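Local coordinates for EchA16_2 (Mycobacterium avium subsp. paratuberculosis, PDB 3QYR), which probably catalyses the hydration of enoyl-CoA thioesters to 3-hydroxyacyl-CoA, at residues Arg37-Phe41 / Pro85-Ala89. Numbering follows the deposited sequence.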
ATOM      1  N   ARG A  37      14.880 -24.601 -18.144  1.00 15.95           N
ATOM      2  CA  ARG A  37      14.148 -23.376 -17.856  1.00 16.19           C
ATOM      3  C   ARG A  37      13.502 -22.839 -19.130  1.00 16.97           C
ATOM      4  O   ARG A  37      12.314 -22.517 -19.137  1.00 16.26           O
ATOM      5  CB  ARG A  37      15.048 -22.324 -17.228  1.00 16.03           C
ATOM      6  CG  ARG A  37      15.643 -22.784 -15.907  1.00 17.33           C
ATOM      7  CD  ARG A  37      16.289 -21.685 -15.110  1.00 15.88           C
ATOM      8  NE  ARG A  37      17.461 -21.116 -15.781  1.00 17.81           N
ATOM      9  CZ  ARG A  37      18.721 -21.538 -15.647  1.00 19.10           C
ATOM     10  NH1 ARG A  37      19.042 -22.572 -14.877  1.00 18.94           N
ATOM     11  NH2 ARG A  37      19.680 -20.895 -16.277  1.00 19.79           N
ATOM     12  N   ASP A  38      14.278 -22.728 -20.206  1.00 18.29           N
ATOM     13  CA  ASP A  38      13.713 -22.231 -21.451  1.00 19.81           C
ATOM     14  C   ASP A  38      12.523 -23.107 -21.832  1.00 19.64           C
ATOM     15  O   ASP A  38      11.493 -22.598 -22.234  1.00 18.96           O
ATOM     16  CB  ASP A  38      14.760 -22.155 -22.602  1.00 20.94           C
ATOM     17  CG  ASP A  38      15.868 -21.099 -22.347  1.00 22.81           C
ATOM     18  OD1 ASP A  38      15.797 -20.353 -21.327  1.00 24.29           O
ATOM     19  OD2 ASP A  38      16.815 -21.040 -23.162  1.00 22.92           O
ATOM     20  N   ARG A  39      12.658 -24.421 -21.635  1.00 20.48           N
ATOM     21  CA  ARG A  39      11.599 -25.373 -22.006  1.00 20.51           C
ATOM     22  C   ARG A  39      10.362 -25.257 -21.134  1.00 18.95           C
ATOM     23  O   ARG A  39       9.230 -25.308 -21.650  1.00 18.91           O
ATOM     24  CB  ARG A  39      12.126 -26.798 -21.970  1.00 21.06           C
ATOM     25  CG  ARG A  39      12.978 -27.131 -23.205  1.00 26.25           C
ATOM     26  CD  ARG A  39      12.179 -27.824 -24.299  1.00 31.57           C
ATOM     27  NE  ARG A  39      12.301 -29.287 -24.137  1.00 37.32           N
ATOM     28  CZ  ARG A  39      11.352 -30.191 -24.421  1.00 39.07           C
ATOM     29  NH1 ARG A  39      11.617 -31.483 -24.214  1.00 39.18           N
ATOM     30  NH2 ARG A  39      10.144 -29.823 -24.889  1.00 38.97           N
ATOM     31  N   PHE A  40      10.578 -25.085 -19.834  1.00 16.77           N
ATOM     32  CA  PHE A  40       9.483 -25.060 -18.892  1.00 15.69           C
ATOM     33  C   PHE A  40       8.712 -23.755 -19.010  1.00 15.01           C
ATOM     34  O   PHE A  40       7.496 -23.740 -19.223  1.00 13.34           O
ATOM     35  CB  PHE A  40      10.016 -25.231 -17.474  1.00 15.83           C
ATOM     36  CG  PHE A  40       8.955 -25.108 -16.414  1.00 15.27           C
ATOM     37  CD1 PHE A  40       8.086 -26.142 -16.172  1.00 13.85           C
ATOM     38  CD2 PHE A  40       8.817 -23.924 -15.676  1.00 16.38           C
ATOM     39  CE1 PHE A  40       7.103 -26.030 -15.183  1.00 15.30           C
ATOM     40  CE2 PHE A  40       7.831 -23.804 -14.678  1.00 15.38           C
ATOM     41  CZ  PHE A  40       6.988 -24.859 -14.423  1.00 14.93           C
ATOM     42  N   PHE A  41       9.432 -22.650 -18.894  1.00 15.07           N
ATOM     43  CA  PHE A  41       8.787 -21.338 -18.996  1.00 15.51           C
ATOM     44  C   PHE A  41       8.121 -21.130 -20.355  1.00 15.22           C
ATOM     45  O   PHE A  41       7.017 -20.582 -20.429  1.00 14.93           O
ATOM     46  CB  PHE A  41       9.760 -20.210 -18.657  1.00 15.23           C
ATOM     47  CG  PHE A  41      10.201 -20.220 -17.214  1.00 15.46           C
ATOM     48  CD1 PHE A  41       9.281 -20.055 -16.202  1.00 16.72           C
ATOM     49  CD2 PHE A  41      11.528 -20.397 -16.872  1.00 15.48           C
ATOM     50  CE1 PHE A  41       9.666 -20.046 -14.887  1.00 15.41           C
ATOM     51  CE2 PHE A  41      11.926 -20.404 -15.574  1.00 15.01           C
ATOM     52  CZ  PHE A  41      10.990 -20.219 -14.569  1.00 16.24           C
ATOM     53  N   PRO A  85      13.201 -13.297 -12.957  1.00 27.25           N
ATOM     54  CA  PRO A  85      11.947 -14.024 -12.924  1.00 25.59           C
ATOM     55  C   PRO A  85      11.358 -14.213 -14.300  1.00 23.79           C
ATOM     56  O   PRO A  85      11.354 -13.284 -15.065  1.00 22.93           O
ATOM     57  CB  PRO A  85      11.021 -13.111 -12.100  1.00 25.71           C
ATOM     58  CG  PRO A  85      11.614 -11.767 -12.236  1.00 26.92           C
ATOM     59  CD  PRO A  85      13.089 -12.019 -12.236  1.00 27.70           C
ATOM     60  N   ARG A  86      10.824 -15.403 -14.562  1.00 22.21           N
ATOM     61  CA  ARG A  86      10.268 -15.766 -15.869  1.00 21.87           C
ATOM     62  C   ARG A  86       8.901 -16.460 -15.818  1.00 20.21           C
ATOM     63  O   ARG A  86       8.403 -16.898 -16.861  1.00 19.42           O
ATOM     64  CB  ARG A  86      11.246 -16.688 -16.598  1.00 21.77           C
ATOM     65  CG  ARG A  86      12.590 -16.040 -16.839  1.00 24.05           C
ATOM     66  CD  ARG A  86      13.569 -17.037 -17.393  1.00 26.80           C
ATOM     67  NE  ARG A  86      13.222 -17.417 -18.764  1.00 28.89           N
ATOM     68  CZ  ARG A  86      13.882 -18.315 -19.488  1.00 28.26           C
ATOM     69  NH1 ARG A  86      13.478 -18.559 -20.734  1.00 28.30           N
ATOM     70  NH2 ARG A  86      14.940 -18.954 -18.980  1.00 27.42           N
ATOM     71  N   TRP A  87       8.305 -16.596 -14.629  1.00 18.51           N
ATOM     72  CA  TRP A  87       6.977 -17.184 -14.551  1.00 17.43           C
ATOM     73  C   TRP A  87       6.032 -16.169 -15.177  1.00 17.21           C
ATOM     74  O   TRP A  87       5.918 -15.059 -14.675  1.00 16.86           O
ATOM     75  CB  TRP A  87       6.560 -17.467 -13.120  1.00 16.97           C
ATOM     76  CG  TRP A  87       5.310 -18.267 -13.049  1.00 15.49           C
ATOM     77  CD1 TRP A  87       4.057 -17.823 -13.266  1.00 13.10           C
ATOM     78  CD2 TRP A  87       5.201 -19.667 -12.778  1.00 13.32           C
ATOM     79  NE1 TRP A  87       3.166 -18.841 -13.109  1.00 12.59           N
ATOM     80  CE2 TRP A  87       3.842 -19.990 -12.821  1.00 11.93           C
ATOM     81  CE3 TRP A  87       6.125 -20.670 -12.477  1.00 13.82           C
ATOM     82  CZ2 TRP A  87       3.369 -21.264 -12.577  1.00 12.93           C
ATOM     83  CZ3 TRP A  87       5.652 -21.962 -12.227  1.00 13.30           C
ATOM     84  CH2 TRP A  87       4.282 -22.238 -12.278  1.00 13.59           C
ATOM     85  N   PRO A  88       5.409 -16.534 -16.309  1.00 17.06           N
ATOM     86  CA  PRO A  88       4.563 -15.676 -17.087  1.00 17.21           C
ATOM     87  C   PRO A  88       3.180 -15.412 -16.503  1.00 17.53           C
ATOM     88  O   PRO A  88       2.713 -16.143 -15.619  1.00 17.45           O
ATOM     89  CB  PRO A  88       4.413 -16.442 -18.379  1.00 17.58           C
ATOM     90  CG  PRO A  88       4.586 -17.833 -18.019  1.00 17.08           C
ATOM     91  CD  PRO A  88       5.572 -17.846 -16.961  1.00 17.31           C
ATOM     92  N   ALA A  89       2.559 -14.341 -17.004  1.00 17.50           N
ATOM     93  CA  ALA A  89       1.198 -13.981 -16.679  1.00 16.99           C
ATOM     94  C   ALA A  89       0.277 -15.003 -17.301  1.00 16.74           C
ATOM     95  O   ALA A  89       0.152 -15.063 -18.520  1.00 17.03           O
ATOM     96  CB  ALA A  89       0.871 -12.595 -17.218  1.00 17.05           C
TER
HETATM   97  O   HOH W   1      16.333 -18.424 -16.788  1.00 25.52           O
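R86 ties the loop between strands 55-60 and 94-98 to helix 34-49 through a salt bridge with D38. Both elements belong to the crotonase-type fold of the enoyl-CoA hydratase/isomerase family. Both terminal nitrogens of R86 donate to one carboxylate oxygen: NH2 of R86 lies 2.9 Å and NH1 of R86 3.0 Å from OD1 of D38. The acid sits near the guanidinium plane. A water accepts from NH2 of R86 (2.7 Å) and from NE of R37 (3.1 Å), so it bridges two side chains of like charge.

The aliphatic base of R86 makes a CH-pi contact. Its CB stands 3.7 Å from the centroid of the F41 ring, almost on the ring normal. W137 meets the same ring edge-to-face. The ring also packs on loop backbone: CD1 of F41 is 3.3 Å from O of R86.

CE2 of F40 is 3.8 Å from CZ3 of W87, with the two rings oblique. W87 also stacks on Y112 of helix 105-112 and touches I58, which F40 touches too.

The contact thus grades from an exposed, hydrated ion pair to an aromatic cluster. The hydrogen bonds between loop and helix are all from side chains, while F41 packs on backbone as well.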